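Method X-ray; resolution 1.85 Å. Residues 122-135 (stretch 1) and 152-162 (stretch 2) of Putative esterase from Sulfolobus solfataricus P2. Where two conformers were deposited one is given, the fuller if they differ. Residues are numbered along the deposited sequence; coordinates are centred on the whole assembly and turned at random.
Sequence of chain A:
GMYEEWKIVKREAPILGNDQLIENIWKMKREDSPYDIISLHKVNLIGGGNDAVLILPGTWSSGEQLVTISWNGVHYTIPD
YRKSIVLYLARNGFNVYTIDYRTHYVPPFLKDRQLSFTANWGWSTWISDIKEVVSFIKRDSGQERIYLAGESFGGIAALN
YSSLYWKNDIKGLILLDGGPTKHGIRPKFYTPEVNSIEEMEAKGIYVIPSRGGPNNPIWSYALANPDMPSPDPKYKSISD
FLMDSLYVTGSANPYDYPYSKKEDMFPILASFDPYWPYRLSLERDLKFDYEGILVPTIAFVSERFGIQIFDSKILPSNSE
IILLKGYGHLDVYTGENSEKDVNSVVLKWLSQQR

Stretch 1 (122-135) GWSTWISDIKEVVS
Stretch 2 152-162: SFGGIAALNYS

How do the two backbones meet? Both stretches are helical, residues 123-135 following the N-cap Gly122 and the second helix running on through Ser162. Their axes cross at -79°, 10.3 Å apart at closest approach, with Ile127 CA and Tyr161 CA 6.1 Å from each other. No hydrogen bond spans them; packing alone buries 522 Å².

Why does Tyr161 cover the most surface? Its CA-to-CB bond points toward the first helix, and chi1 -175° (t) with chi2 89° sends the ring among Ile127, Ile130, Lys131 and Val134, a knob in a hole. Ile130 (m, t) lays CG2 over one ring face, 4.0 Å from the centroid and 3.6 Å from Tyr161 CD1. Ile127 O lies at the ring edge, 4.0 Å from Tyr161 CE1. At the far end, Tyr161 OH reaches within 3.5 Å of both Val134 CB and Lys131 CD; this buried hydroxyl is hydrogen-bonded elsewhere in the structure.

How does Trp123 answer from the first helix? Its CA-to-CB bond points sideways, but chi1 -81° (m) and chi2 110° bring the indole's end into a hole formed by Phe153, Ile156, Ala157 and Asn160. Ala157 CA meets the ring edge, 3.7 Å from Trp123 CZ3; its small methyl lets the indole come close and also touches Ile130, CB to CD1 at 4.1 Å. Asn160 (m, chi2 -5°) places ND2 over one indole face, 3.4 Å from Trp123 CH2.

What does Phe153 add? With chi1 163° (t) and chi2 83°, its ring lies near parallel to the six-membered ring of Trp123 but slid apart, planes at 21° and centroids 5.3 Å apart; Trp123 CH2 and Phe153 CE1 approach to 3.4 Å. Trp126 (chi1 -109°, chi2 -124°) brings CD1 to the phenyl edge, 3.6 Å from Phe153 CZ.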

# COMPACT_ATOMS: atom_id res chain seq x y z
N GLY A 122 -8.00 13.61 -5.73
CA GLY A 122 -8.65 12.60 -6.54
C GLY A 122 -7.66 11.90 -7.44
O GLY A 122 -6.46 11.97 -7.25
N TRP A 123 -8.19 11.24 -8.47
CA TRP A 123 -7.40 10.43 -9.37
C TRP A 123 -6.40 11.21 -10.21
O TRP A 123 -5.29 10.76 -10.43
CB TRP A 123 -8.34 9.59 -10.28
CG TRP A 123 -8.80 8.41 -9.57
CD1 TRP A 123 -10.07 8.14 -9.11
CD2 TRP A 123 -7.97 7.35 -9.11
NE1 TRP A 123 -10.07 6.94 -8.45
CE2 TRP A 123 -8.79 6.44 -8.43
CE3 TRP A 123 -6.62 7.05 -9.26
CZ2 TRP A 123 -8.30 5.25 -7.89
CZ3 TRP A 123 -6.12 5.90 -8.69
CH2 TRP A 123 -6.96 5.00 -8.04
N SER A 124 -6.77 12.37 -10.72
CA SER A 124 -5.78 13.13 -11.50
C SER A 124 -4.60 13.55 -10.61
O SER A 124 -3.44 13.52 -11.04
CB SER A 124 -6.41 14.29 -12.29
OG SER A 124 -6.95 15.24 -11.43
N THR A 125 -4.87 13.89 -9.36
CA THR A 125 -3.79 14.22 -8.43
C THR A 125 -2.88 13.02 -8.17
O THR A 125 -1.67 13.12 -8.30
CB THR A 125 -4.35 14.81 -7.10
OG1 THR A 125 -5.04 16.03 -7.40
CG2 THR A 125 -3.24 15.05 -6.06
N TRP A 126 -3.47 11.90 -7.78
CA TRP A 126 -2.73 10.68 -7.47
C TRP A 126 -1.95 10.19 -8.69
O TRP A 126 -0.80 9.84 -8.55
CB TRP A 126 -3.69 9.57 -6.95
CG TRP A 126 -3.56 9.28 -5.48
CD1 TRP A 126 -3.30 8.05 -4.90
CD2 TRP A 126 -3.63 10.22 -4.39
NE1 TRP A 126 -3.23 8.18 -3.53
CE2 TRP A 126 -3.45 9.48 -3.19
CE3 TRP A 126 -3.86 11.60 -4.30
CZ2 TRP A 126 -3.44 10.08 -1.95
CZ3 TRP A 126 -3.85 12.19 -3.06
CH2 TRP A 126 -3.67 11.44 -1.91
N ILE A 127 -2.61 10.16 -9.85
CA ILE A 127 -1.96 9.76 -11.10
C ILE A 127 -0.79 10.70 -11.44
O ILE A 127 0.30 10.21 -11.77
CB ILE A 127 -2.95 9.55 -12.24
CG1 ILE A 127 -3.81 8.30 -11.93
CG2 ILE A 127 -2.19 9.38 -13.60
CD1 ILE A 127 -4.96 8.11 -12.85
N SER A 128 -0.95 12.01 -11.22
CA SER A 128 0.13 12.95 -11.50
C SER A 128 1.33 12.69 -10.58
O SER A 128 2.49 12.82 -11.00
CB SER A 128 -0.34 14.41 -11.40
OG SER A 128 -0.54 14.84 -10.05
N ASP A 129 1.07 12.30 -9.34
CA ASP A 129 2.11 12.04 -8.38
C ASP A 129 2.85 10.75 -8.74
O ASP A 129 4.07 10.69 -8.67
CB ASP A 129 1.53 11.91 -6.97
CG ASP A 129 0.97 13.23 -6.43
OD1 ASP A 129 1.28 14.26 -6.98
OD2 ASP A 129 0.23 13.23 -5.41
N ILE A 130 2.11 9.69 -9.08
CA ILE A 130 2.74 8.47 -9.54
C ILE A 130 3.62 8.76 -10.80
O ILE A 130 4.73 8.22 -10.92
CB ILE A 130 1.69 7.37 -9.82
CG1 ILE A 130 0.91 7.02 -8.51
CG2 ILE A 130 2.38 6.12 -10.35
CD1 ILE A 130 -0.40 6.16 -8.74
N LYS A 131 3.12 9.56 -11.74
CA LYS A 131 3.88 9.94 -12.93
C LYS A 131 5.24 10.61 -12.62
O LYS A 131 6.28 10.29 -13.24
CB LYS A 131 3.03 10.81 -13.88
CG LYS A 131 3.77 11.39 -15.10
CD LYS A 131 4.51 10.39 -16.02
CE LYS A 131 3.78 10.05 -17.29
NZ LYS A 131 4.60 9.18 -18.18
N GLU A 132 5.24 11.54 -11.67
CA GLU A 132 6.48 12.18 -11.24
C GLU A 132 7.48 11.15 -10.71
O GLU A 132 8.69 11.28 -10.93
CB GLU A 132 6.22 13.23 -10.16
CG GLU A 132 5.51 14.47 -10.55
CD GLU A 132 6.18 15.22 -11.69
OE1 GLU A 132 7.41 15.30 -11.76
OE2 GLU A 132 5.43 15.70 -12.53
N VAL A 133 6.99 10.17 -9.94
CA VAL A 133 7.86 9.13 -9.40
C VAL A 133 8.41 8.23 -10.56
O VAL A 133 9.59 7.90 -10.60
CB VAL A 133 7.11 8.31 -8.34
CG1 VAL A 133 7.74 6.98 -8.12
CG2 VAL A 133 6.92 9.15 -7.04
N VAL A 134 7.53 7.83 -11.47
CA VAL A 134 7.94 6.99 -12.60
C VAL A 134 9.01 7.66 -13.46
O VAL A 134 9.98 7.02 -13.85
CB VAL A 134 6.70 6.55 -13.47
CG1 VAL A 134 7.14 5.95 -14.82
CG2 VAL A 134 5.77 5.59 -12.64
N SER A 135 8.83 8.94 -13.75
CA SER A 135 9.79 9.70 -14.54
C SER A 135 11.16 9.71 -13.85
O SER A 135 12.21 9.51 -14.48
CB SER A 135 9.28 11.12 -14.76
OG SER A 135 8.06 11.11 -15.49
N SER A 152 -3.69 -3.63 -2.66
CA SER A 152 -5.05 -3.21 -2.31
C SER A 152 -5.47 -2.00 -3.22
O SER A 152 -5.42 -2.14 -4.44
CB SER A 152 -5.08 -2.92 -0.79
OG SER A 152 -6.40 -2.91 -0.33
N PHE A 153 -5.86 -0.84 -2.65
CA PHE A 153 -6.07 0.40 -3.43
C PHE A 153 -4.94 0.65 -4.44
O PHE A 153 -5.16 1.10 -5.56
CB PHE A 153 -6.14 1.63 -2.51
CG PHE A 153 -5.96 2.91 -3.26
CD1 PHE A 153 -7.01 3.51 -3.91
CD2 PHE A 153 -4.69 3.48 -3.40
CE1 PHE A 153 -6.82 4.69 -4.63
CE2 PHE A 153 -4.50 4.68 -4.13
CZ PHE A 153 -5.56 5.24 -4.77
N GLY A 154 -3.71 0.39 -4.05
CA GLY A 154 -2.57 0.56 -4.95
C GLY A 154 -2.65 -0.27 -6.20
O GLY A 154 -2.05 0.08 -7.21
N GLY A 155 -3.35 -1.40 -6.15
CA GLY A 155 -3.59 -2.21 -7.35
C GLY A 155 -4.54 -1.55 -8.35
O GLY A 155 -4.32 -1.60 -9.55
N ILE A 156 -5.58 -0.89 -7.83
CA ILE A 156 -6.48 -0.07 -8.64
C ILE A 156 -5.69 1.10 -9.24
O ILE A 156 -5.83 1.40 -10.41
CB ILE A 156 -7.70 0.50 -7.80
CG1 ILE A 156 -8.55 -0.65 -7.21
CG2 ILE A 156 -8.60 1.30 -8.69
CD1 ILE A 156 -9.52 -0.27 -6.04
N ALA A 157 -4.88 1.76 -8.42
CA ALA A 157 -4.02 2.85 -8.88
C ALA A 157 -3.08 2.36 -10.01
O ALA A 157 -2.92 3.05 -11.01
CB ALA A 157 -3.23 3.44 -7.72
N ALA A 158 -2.50 1.17 -9.84
CA ALA A 158 -1.58 0.60 -10.85
C ALA A 158 -2.29 0.38 -12.18
O ALA A 158 -1.74 0.68 -13.27
CB ALA A 158 -0.99 -0.68 -10.35
N LEU A 159 -3.50 -0.16 -12.11
CA LEU A 159 -4.29 -0.39 -13.30
C LEU A 159 -4.74 0.90 -13.97
O LEU A 159 -4.71 1.00 -15.20
CB LEU A 159 -5.51 -1.26 -12.97
CG LEU A 159 -5.33 -2.74 -13.32
CD1 LEU A 159 -6.20 -3.63 -12.45
CD2 LEU A 159 -5.60 -2.92 -14.82
N ASN A 160 -5.20 1.85 -13.16
CA ASN A 160 -5.61 3.18 -13.67
C ASN A 160 -4.42 3.93 -14.34
O ASN A 160 -4.55 4.52 -15.43
CB ASN A 160 -6.22 4.00 -12.53
CG ASN A 160 -7.58 3.49 -12.12
OD1 ASN A 160 -8.10 2.57 -12.74
ND2 ASN A 160 -8.13 4.04 -11.03
N TYR A 161 -3.27 3.91 -13.68
CA TYR A 161 -2.05 4.50 -14.22
C TYR A 161 -1.67 3.83 -15.55
O TYR A 161 -1.38 4.52 -16.55
CB TYR A 161 -0.87 4.40 -13.22
CG TYR A 161 0.34 5.10 -13.72
CD1 TYR A 161 0.54 6.45 -13.44
CD2 TYR A 161 1.29 4.44 -14.51
CE1 TYR A 161 1.64 7.11 -13.94
CE2 TYR A 161 2.41 5.12 -15.00
CZ TYR A 161 2.57 6.45 -14.72
OH TYR A 161 3.67 7.14 -15.21
N SER A 162 -1.71 2.49 -15.56
CA SER A 162 -1.37 1.72 -16.73
C SER A 162 -2.32 1.98 -17.88
O SER A 162 -1.90 2.02 -19.01
CB SER A 162 -1.33 0.22 -16.42
OG SER A 162 -0.31 -0.07 -15.51